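Local coordinates for protein CT_858 (Chlamydia trachomatis, PDB 3DOR) that probably cleaves peptide bonds as a serine-type endopeptidase of the S41 family, the secreted chlamydial protease CPAF, at residues G294-P299 with L334-T339; G344-L349 with F466-F471; E362-R367 with P473-D478. All coordinates share one frame; numbering follows the deposited sequence.

Interaction 1: residues G294-P299 with L334-T339; sequences GFLRIP and LIIDQT
Gly294-Arg297 and Leu334-Asp337 are neighbouring parallel strands, their axes 4.5 Å apart and inclined by 18°. Four backbone hydrogen bonds join them in the zigzag of a parallel pair: Gly294 O, Leu296 N, Leu296 O and Ile298 N face Ile335 N, Ile335 O, Asp337 N and Asp337 O. The first is almost straight at 173°, with Ile335 N 2.7 Å from Gly294 O, although the donor stands above the carbonyl plane.

The polar group lies where the strands end. Arg297 runs extended beside Asp337, both with CG anti to the backbone N, so the two charged ends point the same way. Its NH1 and NH2 grip Thr339 O end-on, at 2.8 Å from NH1 to Thr339 O and 3.1 Å from NH2 to the same oxygen, which lies in the guanidinium plane. NH1 also forms a salt bridge with Asp337 OD1 at 3.3 Å. The other carboxylate oxygen, OD2, closes an Asx turn by accepting from Thr339 N and receives Thr339 OG1 on its syn lone pair, fixing the chain that presents Thr339 O. Ser257 O takes Arg297 NE and Asn340 O takes NH2, so this buried guanidinium is held on several sides.

Apolar contacts line both faces. On the face that carries Arg297 and Asp337, the Phe295 ring runs beside Asp337, its CZ 3.5 Å from Asp337 CB, and its CD1 touches Ile335 CG2. On the other face Leu334 CD2 reaches Leu296 CB, and Ile336 CG2 meets Ile298 CD1 at 3.9 Å.

These strands belong to a beta-alpha-beta unit of the mixed S41 sheet, between strands 278-284 and 457-461. Tyr279 of strand 278-284 meets the Phe295 ring, while Phe327 of helix 316-330 and Phe472 of helix 468-478 cover the Leu296 and Ile336 face.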
loop_
_atom_site.group_PDB
_atom_site.type_symbol
_atom_site.label_atom_id
_atom_site.label_comp_id
_atom_site.label_asym_id
_atom_site.label_seq_id
_atom_site.Cartn_x
_atom_site.Cartn_y
_atom_site.Cartn_z
ATOM N N GLY B 294 -16.593 -32.725 -19.366
ATOM C CA GLY B 294 -16.105 -31.364 -19.439
ATOM C C GLY B 294 -14.682 -31.262 -18.928
ATOM O O GLY B 294 -14.247 -32.067 -18.094
ATOM N N PHE B 295 -13.946 -30.291 -19.462
ATOM C CA PHE B 295 -12.577 -30.019 -19.047
ATOM C C PHE B 295 -12.488 -28.513 -18.818
ATOM O O PHE B 295 -12.871 -27.710 -19.676
ATOM C CB PHE B 295 -11.554 -30.421 -20.105
ATOM C CG PHE B 295 -10.121 -30.081 -19.717
ATOM C CD1 PHE B 295 -9.328 -31.001 -19.032
ATOM C CD2 PHE B 295 -9.588 -28.823 -19.994
ATOM C CE1 PHE B 295 -8.029 -30.674 -18.628
ATOM C CE2 PHE B 295 -8.290 -28.485 -19.594
ATOM C CZ PHE B 295 -7.510 -29.412 -18.910
ATOM N N LEU B 296 -11.985 -28.139 -17.653
ATOM C CA LEU B 296 -11.853 -26.740 -17.285
ATOM C C LEU B 296 -10.537 -26.556 -16.540
ATOM O O LEU B 296 -10.212 -27.346 -15.669
ATOM C CB LEU B 296 -13.018 -26.341 -16.373
ATOM C CG LEU B 296 -13.080 -24.941 -15.747
ATOM C CD1 LEU B 296 -12.037 -24.804 -14.661
ATOM C CD2 LEU B 296 -12.869 -23.889 -16.814
ATOM N N ARG B 297 -9.768 -25.532 -16.893
ATOM C CA ARG B 297 -8.523 -25.274 -16.171
ATOM C C ARG B 297 -8.697 -23.988 -15.368
ATOM O O ARG B 297 -9.159 -22.979 -15.911
ATOM C CB ARG B 297 -7.335 -25.129 -17.139
ATOM C CG ARG B 297 -6.030 -24.704 -16.447
ATOM C CD ARG B 297 -4.791 -24.699 -17.367
ATOM N NE ARG B 297 -3.712 -23.952 -16.723
ATOM C CZ ARG B 297 -3.104 -24.333 -15.599
ATOM N NH1 ARG B 297 -3.442 -25.467 -14.995
ATOM N NH2 ARG B 297 -2.209 -23.543 -15.031
ATOM N N ILE B 298 -8.394 -24.034 -14.070
ATOM C CA ILE B 298 -8.464 -22.834 -13.224
ATOM C C ILE B 298 -6.979 -22.519 -13.088
ATOM O O ILE B 298 -6.255 -23.218 -12.382
ATOM C CB ILE B 298 -9.089 -23.134 -11.831
ATOM C CG1 ILE B 298 -10.540 -23.591 -11.990
ATOM C CG2 ILE B 298 -9.048 -21.887 -10.955
ATOM C CD1 ILE B 298 -11.230 -23.940 -10.658
ATOM N N PRO B 299 -6.503 -21.462 -13.766
ATOM C CA PRO B 299 -5.089 -21.079 -13.735
ATOM C C PRO B 299 -4.556 -20.320 -12.523
ATOM O O PRO B 299 -3.390 -20.487 -12.141
ATOM C CB PRO B 299 -4.938 -20.295 -15.039
ATOM C CG PRO B 299 -6.218 -19.518 -15.080
ATOM C CD PRO B 299 -7.279 -20.521 -14.603
ATOM N N LEU B 334 -16.853 -33.792 -14.816
ATOM C CA LEU B 334 -16.029 -32.632 -15.104
ATOM C C LEU B 334 -14.599 -32.801 -14.594
ATOM O O LEU B 334 -14.379 -33.160 -13.435
ATOM C CB LEU B 334 -16.642 -31.407 -14.420
ATOM C CG LEU B 334 -16.389 -29.948 -14.840
ATOM C CD1 LEU B 334 -16.230 -29.127 -13.577
ATOM C CD2 LEU B 334 -15.187 -29.784 -15.739
ATOM N N ILE B 335 -13.633 -32.532 -15.463
ATOM C CA ILE B 335 -12.237 -32.586 -15.074
ATOM C C ILE B 335 -11.773 -31.143 -14.904
ATOM O O ILE B 335 -11.948 -30.314 -15.805
ATOM C CB ILE B 335 -11.359 -33.257 -16.144
ATOM C CG1 ILE B 335 -11.737 -34.740 -16.284
ATOM C CG2 ILE B 335 -9.883 -33.127 -15.755
ATOM C CD1 ILE B 335 -11.045 -35.429 -17.440
ATOM N N ILE B 336 -11.203 -30.835 -13.743
ATOM C CA ILE B 336 -10.698 -29.495 -13.475
ATOM C C ILE B 336 -9.180 -29.561 -13.348
ATOM O O ILE B 336 -8.651 -30.200 -12.425
ATOM C CB ILE B 336 -11.299 -28.922 -12.163
ATOM C CG1 ILE B 336 -12.804 -28.695 -12.336
ATOM C CG2 ILE B 336 -10.595 -27.610 -11.778
ATOM C CD1 ILE B 336 -13.484 -28.160 -11.089
ATOM N N ASP B 337 -8.476 -28.928 -14.280
ATOM C CA ASP B 337 -7.024 -28.914 -14.226
ATOM C C ASP B 337 -6.640 -27.705 -13.384
ATOM O O ASP B 337 -6.844 -26.567 -13.792
ATOM C CB ASP B 337 -6.422 -28.780 -15.625
ATOM C CG ASP B 337 -4.916 -28.533 -15.589
ATOM O OD1 ASP B 337 -4.354 -28.146 -16.634
ATOM O OD2 ASP B 337 -4.300 -28.728 -14.512
ATOM N N GLN B 338 -6.089 -27.948 -12.204
ATOM C CA GLN B 338 -5.706 -26.852 -11.337
ATOM C C GLN B 338 -4.198 -26.839 -11.058
ATOM O O GLN B 338 -3.748 -26.190 -10.113
ATOM C CB GLN B 338 -6.475 -26.954 -10.022
ATOM C CG GLN B 338 -6.460 -25.688 -9.238
ATOM C CD GLN B 338 -6.223 -25.906 -7.765
ATOM O OE1 GLN B 338 -6.735 -25.155 -6.943
ATOM N NE2 GLN B 338 -5.427 -26.917 -7.420
ATOM N N THR B 339 -3.427 -27.558 -11.872
ATOM C CA THR B 339 -1.971 -27.616 -11.704
ATOM C C THR B 339 -1.301 -26.266 -11.973
ATOM O O THR B 339 -1.887 -25.402 -12.621
ATOM C CB THR B 339 -1.345 -28.647 -12.663
ATOM O OG1 THR B 339 -1.690 -28.317 -14.016
ATOM C CG2 THR B 339 -1.858 -30.042 -12.356
#

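Interaction 2: residues G344-L349 with F466-F471; sequences GSVLYL and FSCADF
Cys468 SG is the point at which two helix N termini meet. The sulfur lies 3.7 Å from Gly344 O and, at 3.8 Å, approaches Val346 N, the first residue of helix 346-354. Val346 CG2 and Leu349 CB also touch it, the latter 4.0 Å from SG, while Leu349 CD2 rests 3.9 Å from Cys468 O. No hydrogen bond crosses between 344-349 and 466-471; the contact is van der Waals packing. The sulfur is placed by a first torsion that sets it anti to the carbonyl carbon (chi1 -71°), and Leu349 turns its CG anti to its own backbone N.

One residue earlier, Ser467 OG stands 3.8 Å from Gly344 N and makes a weak hydrogen bond back to Phe466 O. Its backbone is unusual, with a positive phi of 41°, and Ser467 O accepts from both Asp470 N and Phe471 N as the helix starts. Farther out, Asp470 fixes this turn through Thr489 and the N-H groups of Gly491 and Ala492, and Ser345 OG is held by Glu403.

Ser467, at the N-cap of helix 468-478 and touching His73, is consistent with the nucleophile position of S41 serine proteases. Gly344 N nearby would fit an oxyanion hole as in relatives of the ClpP/crotonase clan.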
loop_
_atom_site.group_PDB
_atom_site.type_symbol
_atom_site.label_atom_id
_atom_site.label_comp_id
_atom_site.label_asym_id
_atom_site.label_seq_id
_atom_site.Cartn_x
_atom_site.Cartn_y
_atom_site.Cartn_z
ATOM N N GLY B 344 -4.150 -17.103 -4.677
ATOM C CA GLY B 344 -4.705 -15.786 -4.918
ATOM C C GLY B 344 -5.686 -15.284 -3.880
ATOM O O GLY B 344 -5.373 -15.230 -2.686
ATOM N N SER B 345 -6.881 -14.921 -4.342
ATOM C CA SER B 345 -7.932 -14.384 -3.485
ATOM C C SER B 345 -8.855 -15.447 -2.910
ATOM O O SER B 345 -9.477 -16.218 -3.649
ATOM C CB SER B 345 -8.759 -13.347 -4.266
ATOM O OG SER B 345 -9.846 -12.860 -3.489
ATOM N N VAL B 346 -8.954 -15.468 -1.582
ATOM C CA VAL B 346 -9.792 -16.420 -0.872
ATOM C C VAL B 346 -11.284 -16.284 -1.230
ATOM O O VAL B 346 -11.989 -17.285 -1.412
ATOM C CB VAL B 346 -9.635 -16.249 0.666
ATOM C CG1 VAL B 346 -10.455 -17.303 1.389
ATOM C CG2 VAL B 346 -8.167 -16.376 1.067
ATOM N N LEU B 347 -11.771 -15.051 -1.321
ATOM C CA LEU B 347 -13.181 -14.837 -1.635
ATOM C C LEU B 347 -13.515 -15.337 -3.041
ATOM O O LEU B 347 -14.593 -15.891 -3.269
ATOM C CB LEU B 347 -13.544 -13.354 -1.486
ATOM C CG LEU B 347 -13.514 -12.782 -0.053
ATOM C CD1 LEU B 347 -13.601 -11.261 -0.118
ATOM C CD2 LEU B 347 -14.660 -13.360 0.783
ATOM N N TYR B 348 -12.588 -15.147 -3.975
ATOM C CA TYR B 348 -12.784 -15.600 -5.350
ATOM C C TYR B 348 -12.767 -17.130 -5.382
ATOM O O TYR B 348 -13.562 -17.764 -6.077
ATOM C CB TYR B 348 -11.685 -15.044 -6.244
ATOM C CG TYR B 348 -11.721 -15.568 -7.667
ATOM C CD1 TYR B 348 -12.772 -15.238 -8.530
ATOM C CD2 TYR B 348 -10.682 -16.360 -8.160
ATOM C CE1 TYR B 348 -12.781 -15.678 -9.856
ATOM C CE2 TYR B 348 -10.677 -16.807 -9.481
ATOM C CZ TYR B 348 -11.727 -16.459 -10.327
ATOM O OH TYR B 348 -11.703 -16.856 -11.643
ATOM N N LEU B 349 -11.840 -17.712 -4.625
ATOM C CA LEU B 349 -11.724 -19.160 -4.507
ATOM C C LEU B 349 -13.071 -19.677 -3.998
ATOM O O LEU B 349 -13.596 -20.670 -4.504
ATOM C CB LEU B 349 -10.606 -19.513 -3.510
ATOM C CG LEU B 349 -10.383 -20.939 -2.958
ATOM C CD1 LEU B 349 -11.428 -21.239 -1.949
ATOM C CD2 LEU B 349 -10.407 -21.987 -4.063
ATOM N N PHE B 466 -0.199 -23.594 -4.883
ATOM C CA PHE B 466 0.023 -22.889 -3.617
ATOM C C PHE B 466 -1.215 -22.160 -3.082
ATOM O O PHE B 466 -2.104 -21.798 -3.846
ATOM C CB PHE B 466 1.153 -21.863 -3.782
ATOM C CG PHE B 466 2.392 -22.410 -4.460
ATOM C CD1 PHE B 466 2.431 -22.569 -5.841
ATOM C CD2 PHE B 466 3.523 -22.758 -3.712
ATOM C CE1 PHE B 466 3.577 -23.062 -6.480
ATOM C CE2 PHE B 466 4.679 -23.256 -4.337
ATOM C CZ PHE B 466 4.704 -23.409 -5.730
ATOM N N SER B 467 -1.231 -21.929 -1.768
ATOM C CA SER B 467 -2.322 -21.248 -1.051
ATOM C C SER B 467 -3.732 -21.626 -1.500
ATOM O O SER B 467 -4.191 -22.734 -1.206
ATOM C CB SER B 467 -2.137 -19.718 -1.093
ATOM O OG SER B 467 -1.953 -19.236 -2.411
ATOM N N CYS B 468 -4.441 -20.730 -2.186
ATOM C CA CYS B 468 -5.787 -21.091 -2.623
ATOM C C CYS B 468 -5.773 -22.368 -3.463
ATOM O O CYS B 468 -6.749 -23.113 -3.448
ATOM C CB CYS B 468 -6.443 -19.943 -3.400
ATOM S SG CYS B 468 -6.897 -18.535 -2.342
ATOM N N ALA B 469 -4.674 -22.623 -4.179
ATOM C CA ALA B 469 -4.548 -23.842 -4.997
ATOM C C ALA B 469 -4.251 -25.057 -4.097
ATOM O O ALA B 469 -4.289 -26.218 -4.549
ATOM C CB ALA B 469 -3.466 -23.676 -6.058
ATOM N N ASP B 470 -3.920 -24.775 -2.832
ATOM C CA ASP B 470 -3.738 -25.825 -1.831
ATOM C C ASP B 470 -5.179 -26.052 -1.333
ATOM O O ASP B 470 -5.660 -27.180 -1.253
ATOM C CB ASP B 470 -2.929 -25.348 -0.600
ATOM C CG ASP B 470 -1.424 -25.496 -0.765
ATOM O OD1 ASP B 470 -0.959 -26.613 -1.082
ATOM O OD2 ASP B 470 -0.705 -24.493 -0.554
ATOM N N PHE B 471 -5.852 -24.947 -1.005
ATOM C CA PHE B 471 -7.216 -24.972 -0.452
ATOM C C PHE B 471 -8.328 -25.564 -1.326
ATOM O O PHE B 471 -9.209 -26.277 -0.817
ATOM C CB PHE B 471 -7.640 -23.554 -0.031
ATOM C CG PHE B 471 -6.687 -22.878 0.930
ATOM C CD1 PHE B 471 -6.670 -21.482 1.041
ATOM C CD2 PHE B 471 -5.804 -23.623 1.713
ATOM C CE1 PHE B 471 -5.777 -20.834 1.925
ATOM C CE2 PHE B 471 -4.914 -22.997 2.592
ATOM C CZ PHE B 471 -4.898 -21.598 2.699
#

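Interaction 3: residues E362-R367 with P473-D478; sequences ELPKHR and PVVLKD
In the ClpP/crotonase-like core, the last turns of helix 468-478 lie against the irregular start of strand 361-368, a member of an antiparallel sheet with strand 507-518. Val475 carries the contact. Its CG2, anti to the carbonyl carbon, is directed at the junction of Leu363 and Pro364: it lies 3.8 Å from Leu363 CD2 and is nearly as close to Pro364 CD. The two partners meet it differently. Leu363 crosses the valine obliquely, whereas Pro364 crosses it at about a right angle.

The route of Leu363 is indirect. Its CB leaves the backbone away from the helix, but a first torsion that puts CG anti to the carbonyl carbon (chi1 -71°) brings the CD2 methyl back against Val475. In Pro364, by contrast, CB already leaves the backbone toward the helix, and its CG extends the contact by one residue to Val474 CG1, 4.3 Å away. With only 146 Å² buried and no hydrogen bond directly between 362-367 and 473-478, this is a small apolar patch of branched side chains on a proline ring.

Polar bonding at its margin comes from Asn479, just past the helix: its OD1 accepts from Glu362 N and its ND2 donates to Val475 O, bridging both segments. On the neighbouring sides Tyr350 of helix 346-354 touches Leu363, and Arg519 touches Val474. Farther along the strand, His366 ND1 is bonded to Ser515 OG of strand 507-518, and Arg367 NH2 reaches Gln205 O of the second subunit, so the strand runs from this helix to the dimer contact. Val475 uses its remaining methyl on the backbone: CG1, anti to its own N, sits 4.0 Å from Glu362 O.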
loop_
_atom_site.group_PDB
_atom_site.type_symbol
_atom_site.label_atom_id
_atom_site.label_comp_id
_atom_site.label_asym_id
_atom_site.label_seq_id
_atom_site.Cartn_x
_atom_site.Cartn_y
_atom_site.Cartn_z
ATOM N N GLU B 362 -17.786 -27.794 4.188
ATOM C CA GLU B 362 -17.075 -27.352 5.384
ATOM C C GLU B 362 -15.737 -26.754 4.972
ATOM O O GLU B 362 -15.073 -27.279 4.089
ATOM C CB GLU B 362 -16.828 -28.534 6.325
ATOM C CG GLU B 362 -17.844 -28.673 7.440
ATOM C CD GLU B 362 -17.784 -27.516 8.420
ATOM O OE1 GLU B 362 -16.683 -27.247 8.944
ATOM O OE2 GLU B 362 -18.832 -26.880 8.665
ATOM N N LEU B 363 -15.345 -25.659 5.613
ATOM C CA LEU B 363 -14.084 -25.010 5.294
ATOM C C LEU B 363 -13.077 -25.142 6.419
ATOM O O LEU B 363 -13.443 -25.149 7.591
ATOM C CB LEU B 363 -14.304 -23.516 5.029
ATOM C CG LEU B 363 -15.028 -23.120 3.736
ATOM C CD1 LEU B 363 -15.571 -21.694 3.834
ATOM C CD2 LEU B 363 -14.047 -23.249 2.577
ATOM N N PRO B 364 -11.790 -25.274 6.075
ATOM C CA PRO B 364 -10.776 -25.380 7.121
ATOM C C PRO B 364 -10.663 -23.988 7.763
ATOM O O PRO B 364 -10.862 -22.972 7.089
ATOM C CB PRO B 364 -9.519 -25.772 6.347
ATOM C CG PRO B 364 -9.762 -25.221 4.978
ATOM C CD PRO B 364 -11.208 -25.529 4.746
ATOM N N LYS B 365 -10.345 -23.946 9.052
ATOM C CA LYS B 365 -10.228 -22.684 9.774
ATOM C C LYS B 365 -8.777 -22.257 9.867
ATOM O O LYS B 365 -7.884 -23.029 9.542
ATOM C CB LYS B 365 -10.822 -22.824 11.180
ATOM C CG LYS B 365 -12.318 -23.088 11.179
ATOM C CD LYS B 365 -12.855 -23.198 12.600
ATOM C CE LYS B 365 -14.366 -23.427 12.605
ATOM N NZ LYS B 365 -14.730 -24.720 11.961
ATOM N N HIS B 366 -8.545 -21.030 10.320
ATOM C CA HIS B 366 -7.183 -20.512 10.428
ATOM C C HIS B 366 -6.759 -20.066 11.832
ATOM O O HIS B 366 -7.524 -19.403 12.531
ATOM C CB HIS B 366 -7.006 -19.332 9.474
ATOM C CG HIS B 366 -6.896 -19.723 8.033
ATOM N ND1 HIS B 366 -5.792 -19.414 7.263
ATOM C CD2 HIS B 366 -7.753 -20.377 7.215
ATOM C CE1 HIS B 366 -5.979 -19.860 6.035
ATOM N NE2 HIS B 366 -7.161 -20.450 5.978
ATOM N N ARG B 367 -5.544 -20.436 12.234
ATOM C CA ARG B 367 -4.990 -20.021 13.533
ATOM C C ARG B 367 -4.257 -18.726 13.162
ATOM O O ARG B 367 -3.345 -18.745 12.333
ATOM C CB ARG B 367 -3.965 -21.037 14.066
ATOM C CG ARG B 367 -4.413 -22.493 14.162
ATOM C CD ARG B 367 -5.050 -22.844 15.490
ATOM N NE ARG B 367 -4.269 -22.410 16.653
ATOM C CZ ARG B 367 -3.341 -23.127 17.280
ATOM N NH1 ARG B 367 -3.037 -24.352 16.871
ATOM N NH2 ARG B 367 -2.729 -22.616 18.344
ATOM N N PRO B 473 -8.407 -28.041 -3.647
ATOM C CA PRO B 473 -8.575 -29.495 -3.530
ATOM C C PRO B 473 -8.847 -29.998 -2.111
ATOM O O PRO B 473 -9.565 -30.982 -1.929
ATOM C CB PRO B 473 -7.268 -30.042 -4.104
ATOM C CG PRO B 473 -6.279 -28.984 -3.745
ATOM C CD PRO B 473 -7.037 -27.707 -4.076
ATOM N N VAL B 474 -8.300 -29.324 -1.105
ATOM C CA VAL B 474 -8.517 -29.777 0.264
ATOM C C VAL B 474 -9.993 -29.685 0.660
ATOM O O VAL B 474 -10.522 -30.583 1.322
ATOM C CB VAL B 474 -7.607 -29.003 1.292
ATOM C CG1 VAL B 474 -8.274 -27.717 1.784
ATOM C CG2 VAL B 474 -7.279 -29.920 2.456
ATOM N N VAL B 475 -10.666 -28.620 0.232
ATOM C CA VAL B 475 -12.086 -28.446 0.539
ATOM C C VAL B 475 -12.904 -29.527 -0.162
ATOM O O VAL B 475 -13.787 -30.144 0.438
ATOM C CB VAL B 475 -12.606 -27.056 0.077
ATOM C CG1 VAL B 475 -14.120 -26.981 0.259
ATOM C CG2 VAL B 475 -11.933 -25.942 0.892
ATOM N N LEU B 476 -12.608 -29.753 -1.435
ATOM C CA LEU B 476 -13.314 -30.765 -2.215
ATOM C C LEU B 476 -13.005 -32.189 -1.734
ATOM O O LEU B 476 -13.865 -33.081 -1.799
ATOM C CB LEU B 476 -12.958 -30.616 -3.702
ATOM C CG LEU B 476 -13.417 -29.281 -4.324
ATOM C CD1 LEU B 476 -12.987 -29.151 -5.797
ATOM C CD2 LEU B 476 -14.925 -29.196 -4.197
ATOM N N LYS B 477 -11.780 -32.405 -1.261
ATOM C CA LYS B 477 -11.389 -33.725 -0.775
ATOM C C LYS B 477 -12.007 -34.012 0.589
ATOM O O LYS B 477 -12.660 -35.038 0.767
ATOM C CB LYS B 477 -9.867 -33.835 -0.670
ATOM C CG LYS B 477 -9.352 -35.251 -0.389
ATOM C CD LYS B 477 -7.832 -35.306 -0.574
ATOM C CE LYS B 477 -7.313 -36.741 -0.690
ATOM N NZ LYS B 477 -7.505 -37.547 0.554
ATOM N N ASP B 478 -11.815 -33.099 1.540
ATOM C CA ASP B 478 -12.336 -33.289 2.893
ATOM C C ASP B 478 -13.864 -33.299 3.008
ATOM O O ASP B 478 -14.407 -33.732 4.020
ATOM C CB ASP B 478 -11.718 -32.248 3.848
ATOM C CG ASP B 478 -10.216 -32.460 4.049
ATOM O OD1 ASP B 478 -9.670 -33.433 3.486
ATOM O OD2 ASP B 478 -9.569 -31.668 4.765
#

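From the N terminus, interaction 1 comes first and closes the crossover from strand 290-297 through helix 316-330 to strand 333-337. The chain then leaves the sheet into helix 346-354, where interaction 2 opens, and continues to strand 361-368, where interaction 3 opens. Neither closes until helix 468-478, which follows strand 457-461: 466-471 returns to 344-349, then 473-478 to 362-367. These two long loops therefore cross rather than nest. Gln338 NE2, bonded to Ala469 O, connects interaction 1 to interaction 2, and Phe471 packs on His366 between interactions 2 and 3. Helix 468-478 thus joins the mixed sheet, helix 346-354 and the antiparallel sheet.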